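Local structure of DUF1987 domain-containing protein (Pseudomonas aeruginosa, 6K4F) at residues A[23-28]-A[58-63]; A[19-24]-A[52-57]; A[10-15]-A[31-36]. The protein acts in the SiaABC threonine phosphorylation pathway, which controls biofilm formation in response to carbon availability, probably as its regulatory phosphoprotein. One frame throughout, in Å; residues are numbered along the deposited sequence.

Interaction 1 of 3, residues A[23-28]-A[58-63]; sequences AGRLSM and PLELDL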
loop_
_atom_site.group_PDB
_atom_site.type_symbol
_atom_site.label_atom_id
_atom_site.label_comp_id
_atom_site.label_asym_id
_atom_site.label_seq_id
_atom_site.Cartn_x
_atom_site.Cartn_y
_atom_site.Cartn_z
ATOM N N ALA A 23 -11.052 -3.300 10.333
ATOM C CA ALA A 23 -10.513 -1.973 10.545
ATOM C C ALA A 23 -10.351 -1.198 9.247
ATOM O O ALA A 23 -10.190 0.026 9.292
ATOM C CB ALA A 23 -9.173 -2.079 11.269
ATOM N N GLY A 24 -10.422 -1.866 8.098
ATOM C CA GLY A 24 -10.171 -1.195 6.842
ATOM C C GLY A 24 -8.786 -0.580 6.819
ATOM O O GLY A 24 -8.629 0.623 6.580
ATOM N N ARG A 25 -7.777 -1.397 7.102
ATOM C CA ARG A 25 -6.395 -0.954 7.179
ATOM C C ARG A 25 -5.526 -1.919 6.402
ATOM O O ARG A 25 -5.600 -3.133 6.614
ATOM C CB ARG A 25 -5.898 -0.884 8.625
ATOM C CG ARG A 25 -6.172 0.432 9.282
ATOM C CD ARG A 25 -5.472 0.558 10.633
ATOM N NE ARG A 25 -5.330 1.944 11.095
ATOM C CZ ARG A 25 -6.295 2.868 11.119
ATOM N NH1 ARG A 25 -7.537 2.597 10.737
ATOM N NH2 ARG A 25 -6.015 4.087 11.557
ATOM N N LEU A 26 -4.690 -1.385 5.522
ATOM C CA LEU A 26 -3.666 -2.184 4.861
ATOM C C LEU A 26 -2.310 -1.637 5.285
ATOM O O LEU A 26 -2.010 -0.452 5.057
ATOM C CB LEU A 26 -3.844 -2.151 3.342
ATOM C CG LEU A 26 -2.785 -2.912 2.554
ATOM C CD1 LEU A 26 -2.850 -4.400 2.937
ATOM C CD2 LEU A 26 -3.026 -2.728 1.071
ATOM N N SER A 27 -1.502 -2.488 5.906
ATOM C CA SER A 27 -0.208 -2.117 6.466
ATOM C C SER A 27 0.894 -2.938 5.813
ATOM O O SER A 27 0.701 -4.125 5.532
ATOM C CB SER A 27 -0.178 -2.355 7.988
ATOM O OG SER A 27 -1.210 -1.609 8.634
ATOM N N MET A 28 2.055 -2.309 5.584
ATOM C CA MET A 28 3.235 -3.006 5.076
ATOM C C MET A 28 4.504 -2.500 5.742
ATOM O O MET A 28 4.686 -1.292 5.901
ATOM C CB MET A 28 3.402 -2.825 3.571
ATOM C CG MET A 28 2.167 -3.036 2.794
ATOM S SD MET A 28 2.543 -2.923 1.038
ATOM C CE MET A 28 0.890 -2.737 0.400
ATOM N N PRO A 58 -14.169 3.196 4.749
ATOM C CA PRO A 58 -12.887 3.796 4.360
ATOM C C PRO A 58 -11.751 2.784 4.410
ATOM O O PRO A 58 -11.765 1.829 5.193
ATOM C CB PRO A 58 -12.684 4.908 5.395
ATOM C CG PRO A 58 -14.046 5.136 5.993
ATOM C CD PRO A 58 -14.702 3.806 5.980
ATOM N N LEU A 59 -10.763 2.997 3.544
ATOM C CA LEU A 59 -9.544 2.196 3.525
ATOM C C LEU A 59 -8.352 3.096 3.823
ATOM O O LEU A 59 -8.213 4.177 3.229
ATOM C CB LEU A 59 -9.364 1.497 2.172
ATOM C CG LEU A 59 -8.139 0.573 2.043
ATOM C CD1 LEU A 59 -8.134 -0.511 3.122
ATOM C CD2 LEU A 59 -8.056 -0.057 0.649
ATOM N N GLU A 60 -7.512 2.672 4.760
ATOM C CA GLU A 60 -6.318 3.408 5.158
ATOM C C GLU A 60 -5.092 2.555 4.885
ATOM O O GLU A 60 -5.073 1.373 5.247
ATOM C CB GLU A 60 -6.349 3.759 6.646
ATOM C CG GLU A 60 -7.188 4.949 7.021
ATOM C CD GLU A 60 -6.557 5.734 8.153
ATOM O OE1 GLU A 60 -6.178 5.110 9.166
ATOM O OE2 GLU A 60 -6.424 6.968 8.026
ATOM N N LEU A 61 -4.067 3.138 4.263
ATOM C CA LEU A 61 -2.788 2.450 4.081
ATOM C C LEU A 61 -1.768 3.011 5.063
ATOM O O LEU A 61 -1.602 4.234 5.157
ATOM C CB LEU A 61 -2.268 2.595 2.642
ATOM C CG LEU A 61 -2.577 1.405 1.730
ATOM C CD1 LEU A 61 -4.061 1.360 1.487
ATOM C CD2 LEU A 61 -1.818 1.534 0.418
ATOM N N ASP A 62 -1.074 2.123 5.780
ATOM C CA ASP A 62 0.009 2.526 6.683
ATOM C C ASP A 62 1.289 1.810 6.269
ATOM O O ASP A 62 1.443 0.604 6.503
ATOM C CB ASP A 62 -0.331 2.228 8.135
ATOM C CG ASP A 62 0.566 2.979 9.096
ATOM O OD1 ASP A 62 0.284 4.165 9.373
ATOM O OD2 ASP A 62 1.568 2.391 9.556
ATOM N N LEU A 63 2.210 2.554 5.671
ATOM C CA LEU A 63 3.384 1.984 5.032
ATOM C C LEU A 63 4.654 2.318 5.805
ATOM O O LEU A 63 4.898 3.478 6.164
ATOM C CB LEU A 63 3.491 2.466 3.591
ATOM C CG LEU A 63 2.276 2.182 2.703
ATOM C CD1 LEU A 63 2.546 2.670 1.272
ATOM C CD2 LEU A 63 1.914 0.689 2.716
HETATM O O HOH W 1 -12.456 1.799 7.923
#
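Leu26 is bonded to strand 59-63 through both its N and its O. Leu26 N donates to Glu60 O at 2.8 Å, and Leu26 O accepts from Asp62 N at 2.8 Å. Glu60 N to Gly24 O and Met28 N to Asp62 O extend the ladder. The short strands 25-28 and 59-63 are parallel, their axes 4.7 Å apart and 13° from each other. The tight side holds Leu26, Met28, Leu61 and Leu63. Leu61 CD1 lies 4.0 Å from Leu26 CB. Met28 and Leu63 lie side by side and point the same way, with Leu63 CD2 3.7 Å from Met28 CG. Val44 and Val48 of helix 37-53 pack on Leu26, and Met76 of helix 70-88 packs on Met28 and Leu63.

The other face is polar and more open to solvent. Arg25 is extended from CG to NE, and its NH2 makes a 2.6 Å salt bridge to Glu60 OE1. That oxygen lies over one face of the guanidinium. Beside them, Ser27 OG only approaches Asp62 CB, at 4.0 Å. Glu60 OE1 also pairs with Arg96, and the Asp62 carboxylate with Arg64 and Arg96. Gly24, with its positive phi, and Arg25 both face Asp20 in a G1 beta bulge. Strand 25-29, helix 37-53 and strand 59-68 together make a beta-alpha-beta crossover between neighbouring parallel strands of the sheet.

Interaction 2 of 3, residues A[19-24]-A[52-57]; sequences GDWQAG and LADGQR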
loop_
_atom_site.group_PDB
_atom_site.type_symbol
_atom_site.label_atom_id
_atom_site.label_comp_id
_atom_site.label_asym_id
_atom_site.label_seq_id
_atom_site.Cartn_x
_atom_site.Cartn_y
_atom_site.Cartn_z
ATOM N N GLY A 19 -3.558 -7.015 5.912
ATOM C CA GLY A 19 -4.819 -6.416 5.531
ATOM C C GLY A 19 -5.861 -6.667 6.600
ATOM O O GLY A 19 -6.329 -7.798 6.747
ATOM N N ASP A 20 -6.232 -5.637 7.364
ATOM C CA ASP A 20 -7.225 -5.772 8.430
ATOM C C ASP A 20 -8.589 -5.409 7.856
ATOM O O ASP A 20 -8.906 -4.224 7.699
ATOM C CB ASP A 20 -6.861 -4.879 9.617
ATOM C CG ASP A 20 -7.680 -5.196 10.874
ATOM O OD1 ASP A 20 -8.884 -5.520 10.761
ATOM O OD2 ASP A 20 -7.110 -5.130 11.983
ATOM N N TRP A 21 -9.409 -6.428 7.571
ATOM C CA TRP A 21 -10.644 -6.205 6.822
ATOM C C TRP A 21 -11.609 -5.326 7.590
ATOM O O TRP A 21 -12.288 -4.471 7.007
ATOM C CB TRP A 21 -11.327 -7.532 6.512
ATOM C CG TRP A 21 -12.540 -7.393 5.655
ATOM C CD1 TRP A 21 -13.831 -7.170 6.065
ATOM C CD2 TRP A 21 -12.576 -7.448 4.228
ATOM N NE1 TRP A 21 -14.665 -7.109 4.971
ATOM C CE2 TRP A 21 -13.919 -7.278 3.834
ATOM C CE3 TRP A 21 -11.601 -7.636 3.243
ATOM C CZ2 TRP A 21 -14.309 -7.287 2.495
ATOM C CZ3 TRP A 21 -11.992 -7.644 1.913
ATOM C CH2 TRP A 21 -13.335 -7.474 1.554
ATOM N N GLN A 22 -11.688 -5.553 8.898
ATOM C CA GLN A 22 -12.711 -4.928 9.716
ATOM C C GLN A 22 -12.332 -3.512 10.080
ATOM O O GLN A 22 -13.192 -2.638 10.227
ATOM C CB GLN A 22 -12.882 -5.731 10.974
ATOM C CG GLN A 22 -14.130 -6.498 11.016
ATOM C CD GLN A 22 -14.124 -7.121 12.316
ATOM O OE1 GLN A 22 -13.732 -6.427 13.259
ATOM N NE2 GLN A 22 -14.538 -8.375 12.443
ATOM N N ALA A 23 -11.052 -3.300 10.333
ATOM C CA ALA A 23 -10.513 -1.973 10.545
ATOM C C ALA A 23 -10.351 -1.198 9.247
ATOM O O ALA A 23 -10.190 0.026 9.292
ATOM C CB ALA A 23 -9.173 -2.079 11.269
ATOM N N GLY A 24 -10.422 -1.866 8.098
ATOM C CA GLY A 24 -10.171 -1.195 6.842
ATOM C C GLY A 24 -8.786 -0.580 6.819
ATOM O O GLY A 24 -8.629 0.623 6.580
ATOM N N LEU A 52 -12.871 -2.844 -1.765
ATOM C CA LEU A 52 -13.586 -1.721 -2.361
ATOM C C LEU A 52 -14.941 -2.155 -2.899
ATOM O O LEU A 52 -15.914 -1.395 -2.836
ATOM C CB LEU A 52 -12.739 -1.110 -3.477
ATOM C CG LEU A 52 -11.402 -0.566 -2.987
ATOM C CD1 LEU A 52 -10.509 -0.172 -4.155
ATOM C CD2 LEU A 52 -11.625 0.611 -2.038
ATOM N N ALA A 53 -15.024 -3.379 -3.423
ATOM C CA ALA A 53 -16.244 -3.837 -4.075
ATOM C C ALA A 53 -17.303 -4.269 -3.069
ATOM O O ALA A 53 -18.499 -4.073 -3.308
ATOM C CB ALA A 53 -15.926 -4.987 -5.032
ATOM N N ASP A 54 -16.897 -4.852 -1.942
ATOM C CA ASP A 54 -17.861 -5.448 -1.027
ATOM C C ASP A 54 -18.487 -4.448 -0.064
ATOM O O ASP A 54 -19.364 -4.840 0.714
ATOM C CB ASP A 54 -17.214 -6.580 -0.223
ATOM C CG ASP A 54 -16.551 -7.628 -1.103
ATOM O OD1 ASP A 54 -16.736 -7.588 -2.338
ATOM O OD2 ASP A 54 -15.841 -8.496 -0.552
ATOM N N GLY A 55 -18.082 -3.185 -0.092
ATOM C CA GLY A 55 -18.646 -2.237 0.845
ATOM C C GLY A 55 -18.189 -0.826 0.556
ATOM O O GLY A 55 -17.518 -0.560 -0.442
ATOM N N GLN A 56 -18.563 0.077 1.464
ATOM C CA GLN A 56 -18.330 1.508 1.310
ATOM C C GLN A 56 -17.429 2.086 2.396
ATOM O O GLN A 56 -17.241 3.308 2.445
ATOM C CB GLN A 56 -19.670 2.252 1.299
ATOM C CG GLN A 56 -20.211 2.574 -0.084
ATOM C CD GLN A 56 -19.195 3.273 -0.964
ATOM O OE1 GLN A 56 -18.991 2.892 -2.117
ATOM N NE2 GLN A 56 -18.551 4.305 -0.427
ATOM N N ARG A 57 -16.865 1.246 3.262
ATOM C CA ARG A 57 -16.096 1.726 4.395
ATOM C C ARG A 57 -14.768 2.329 3.936
ATOM O O ARG A 57 -14.283 2.033 2.841
ATOM C CB ARG A 57 -15.853 0.587 5.385
ATOM C CG ARG A 57 -17.072 0.248 6.227
ATOM C CD ARG A 57 -16.789 -0.875 7.210
ATOM N NE ARG A 57 -16.387 -2.107 6.535
ATOM C CZ ARG A 57 -15.202 -2.686 6.691
ATOM N NH1 ARG A 57 -14.306 -2.140 7.501
ATOM N NH2 ARG A 57 -14.912 -3.804 6.041
#
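Arg57 reaches across to the backbone carbonyl of Trp21 and holds it with two nitrogens. Its CB already points toward segment 19-24. CG is anti to the carbonyl carbon, and CD continues the chain in extended form. The chain then bends at chi3 (-60°), which places NE. From CB to NE the side chain spans the gap, and the contacts begin at CZ. CZ is 3.4 Å from Trp21 O. NH1 donates to Trp21 O at 3.1 Å and NH2 donates to the same oxygen at 2.9 Å. The grip is end-on, through NH1 and NH2, and Trp21 O lies in the guanidinium plane. NH1 meets a lone pair in the carbonyl plane, whereas NH2 is tilted 34° from that plane. NH1 is also 3.0 Å from Gln22 O, but the angle is too poor for a hydrogen bond. NH2 lies 3.5 Å from Trp21 NE1; both are donors and do not bond.

The indole also meets Asp54. Asp54 OD2 sits at the ring edge, near its plane, 3.4 Å from Trp21 CH2. Behind the gripped carbonyl, Asp20 OD1 accepts from Ala23 N at 3.1 Å in an Asx motif. The N-H comes from above the carboxylate plane.

The contact is at the surface. It joins the turn between strands 16-20 and 25-29 to the loop between helix 37-53 and strand 59-68. Trp47 and Phe51 of the helix meet the Trp21 ring edge-to-face, and Arg91 bonds to Leu52 O and Arg57 O.

Interaction 3 of 3, residues A[10-15]-A[31-36]; sequences GTQSTP and DSYPEN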
loop_
_atom_site.group_PDB
_atom_site.type_symbol
_atom_site.label_atom_id
_atom_site.label_comp_id
_atom_site.label_asym_id
_atom_site.label_seq_id
_atom_site.Cartn_x
_atom_site.Cartn_y
_atom_site.Cartn_z
ATOM N N GLY A 10 6.651 -11.328 6.740
ATOM C CA GLY A 10 7.831 -10.714 6.153
ATOM C C GLY A 10 8.997 -11.682 6.059
ATOM O O GLY A 10 9.117 -12.639 6.830
ATOM N N THR A 11 9.873 -11.423 5.087
ATOM C CA THR A 11 11.102 -12.181 4.899
ATOM C C THR A 11 12.238 -11.207 4.632
ATOM O O THR A 11 12.050 -9.988 4.594
ATOM C CB THR A 11 11.014 -13.182 3.734
ATOM O OG1 THR A 11 10.971 -12.464 2.494
ATOM C CG2 THR A 11 9.778 -14.083 3.857
ATOM N N GLN A 12 13.434 -11.754 4.437
ATOM C CA GLN A 12 14.571 -10.892 4.148
ATOM C C GLN A 12 14.286 -9.990 2.950
ATOM O O GLN A 12 14.592 -8.790 2.978
ATOM C CB GLN A 12 15.825 -11.732 3.912
ATOM C CG GLN A 12 17.083 -10.880 3.811
ATOM C CD GLN A 12 18.285 -11.652 3.318
ATOM O OE1 GLN A 12 18.282 -12.885 3.275
ATOM N NE2 GLN A 12 19.330 -10.929 2.943
ATOM N N SER A 13 13.649 -10.531 1.912
ATOM C CA SER A 13 13.460 -9.804 0.665
ATOM C C SER A 13 12.018 -9.371 0.404
ATOM O O SER A 13 11.760 -8.732 -0.622
ATOM C CB SER A 13 13.952 -10.661 -0.506
ATOM O OG SER A 13 13.199 -11.854 -0.586
ATOM N N THR A 14 11.068 -9.706 1.276
ATOM C CA THR A 14 9.680 -9.359 1.012
ATOM C C THR A 14 9.044 -8.761 2.259
ATOM O O THR A 14 9.357 -9.182 3.380
ATOM C CB THR A 14 8.857 -10.570 0.540
ATOM O OG1 THR A 14 8.948 -11.637 1.493
ATOM C CG2 THR A 14 9.368 -11.047 -0.813
ATOM N N PRO A 15 8.178 -7.765 2.097
ATOM C CA PRO A 15 7.626 -7.072 3.266
ATOM C C PRO A 15 6.559 -7.883 3.974
ATOM O O PRO A 15 5.854 -8.704 3.380
ATOM C CB PRO A 15 7.013 -5.803 2.662
ATOM C CG PRO A 15 6.631 -6.208 1.301
ATOM C CD PRO A 15 7.701 -7.171 0.838
ATOM N N ASP A 31 11.546 -4.283 3.489
ATOM C CA ASP A 31 11.962 -4.128 2.105
ATOM C C ASP A 31 11.164 -5.017 1.189
ATOM O O ASP A 31 10.544 -5.999 1.598
ATOM C CB ASP A 31 13.388 -4.520 1.868
ATOM C CG ASP A 31 14.307 -3.711 2.591
ATOM O OD1 ASP A 31 14.968 -4.380 3.359
ATOM O OD2 ASP A 31 14.455 -2.472 2.413
ATOM N N SER A 32 11.270 -4.711 -0.092
ATOM C CA SER A 32 10.594 -5.494 -1.112
ATOM C C SER A 32 11.557 -5.528 -2.297
ATOM O O SER A 32 11.596 -4.602 -3.110
ATOM C CB SER A 32 9.248 -4.861 -1.451
ATOM O OG SER A 32 8.464 -5.699 -2.264
ATOM N N TYR A 33 12.361 -6.584 -2.375
ATOM C CA TYR A 33 13.091 -6.902 -3.601
ATOM C C TYR A 33 12.903 -8.372 -3.952
ATOM O O TYR A 33 13.871 -9.130 -4.061
ATOM C CB TYR A 33 14.571 -6.526 -3.484
ATOM C CG TYR A 33 15.289 -6.912 -2.213
ATOM C CD1 TYR A 33 15.189 -6.134 -1.070
ATOM C CD2 TYR A 33 16.112 -8.031 -2.175
ATOM C CE1 TYR A 33 15.869 -6.478 0.092
ATOM C CE2 TYR A 33 16.798 -8.378 -1.027
ATOM C CZ TYR A 33 16.674 -7.602 0.102
ATOM O OH TYR A 33 17.357 -7.957 1.237
ATOM N N PRO A 34 11.657 -8.811 -4.147
ATOM C CA PRO A 34 11.430 -10.195 -4.549
ATOM C C PRO A 34 11.811 -10.402 -6.002
ATOM O O PRO A 34 11.910 -9.458 -6.787
ATOM C CB PRO A 34 9.927 -10.380 -4.345
ATOM C CG PRO A 34 9.363 -9.066 -4.578
ATOM C CD PRO A 34 10.386 -8.060 -4.103
ATOM N N GLU A 35 12.031 -11.671 -6.345
ATOM C CA GLU A 35 12.260 -12.031 -7.739
ATOM C C GLU A 35 10.983 -11.896 -8.555
ATOM O O GLU A 35 11.012 -11.427 -9.696
ATOM C CB GLU A 35 12.806 -13.455 -7.829
ATOM C CG GLU A 35 11.983 -14.480 -7.059
ATOM C CD GLU A 35 12.835 -15.563 -6.433
ATOM O OE1 GLU A 35 12.442 -16.092 -5.371
ATOM O OE2 GLU A 35 13.901 -15.886 -7.002
ATOM N N ASN A 36 9.850 -12.270 -7.976
ATOM C CA ASN A 36 8.559 -12.226 -8.655
ATOM C C ASN A 36 7.633 -11.340 -7.826
ATOM O O ASN A 36 7.021 -11.807 -6.859
ATOM C CB ASN A 36 8.002 -13.639 -8.827
ATOM C CG ASN A 36 6.836 -13.696 -9.788
ATOM O OD1 ASN A 36 6.040 -12.759 -9.881
ATOM N ND2 ASN A 36 6.726 -14.804 -10.515
HETATM O O HOH W 2 16.705 -7.142 3.773
#
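Thr14 and Ser32 bring the two backbones closest, with their CA atoms 4.5 Å apart. The touching parts run nearly perpendicular, at 101°. A backbone hydrogen bond links them: Tyr33 N donates to Ser13 O at 2.8 Å. Asp31 O comes within 3.0 Å of Pro15 N, but the proline has no hydrogen to share. Within the 10-15 loop, Thr11 N bonds to Thr14 O and closes a tight turn.

The Tyr33 ring lies against this turn. With CG between the backbone N and the carbonyl carbon (chi1 45°), the side chain sets out beside the N that bonds to Ser13 O. Ser13 CA is centred over one ring face, 4.0 Å from the centroid, in a CH-pi contact. Ser13 CB lies over the same ring, nearest CE2 at 3.7 Å. Past the ring, a water joins three groups. It accepts from Tyr33 OH at 2.7 Å, donates to Gln12 O at 2.8 Å, and donates over a longer distance to Asp31 OD1. The other carboxylate oxygen, Asp31 OD2, takes the backbone N of Tyr67. On the far side of Ser13, Thr14 CG2 touches Pro34 CB at 3.6 Å. The Pro15 ring packs on Ser32, whose OG is hydrogen-bonded to Ser72 OG.

The contact joins the loop between strands 6-8 and 16-20 to the short strand 31-32 and the approach to helix 37-53. Leu40 of that helix packs on Thr14 and Pro15, while Leu65, Leu66, Tyr67 and Leu68 of strand 59-68 touch Pro15, Asp31, Tyr33 and Ser32, respectively.

How the interactions relate
After strand 6-8 the chain enters the 10-15 loop. Interaction 3 joins it to 31-36, closing a loop that holds strands 16-20 and 25-29. Interaction 2 starts inside that loop, at 19-24, and ends beyond it at 52-57, so the two cross. Interaction 1, from 23-28 to 58-63, shares Ala23 and Gly24 with interaction 2 and also crosses interaction 3. Interaction 1 closes a loop holding all of helix 37-53, interaction 2 one holding most of it. Together they tie strand 25-29 and the turn before it to strand 59-68 and the end of that helix. At the opposite side of the chain's centre from interaction 2, interaction 3 ties the 10-15 loop to strand 31-32.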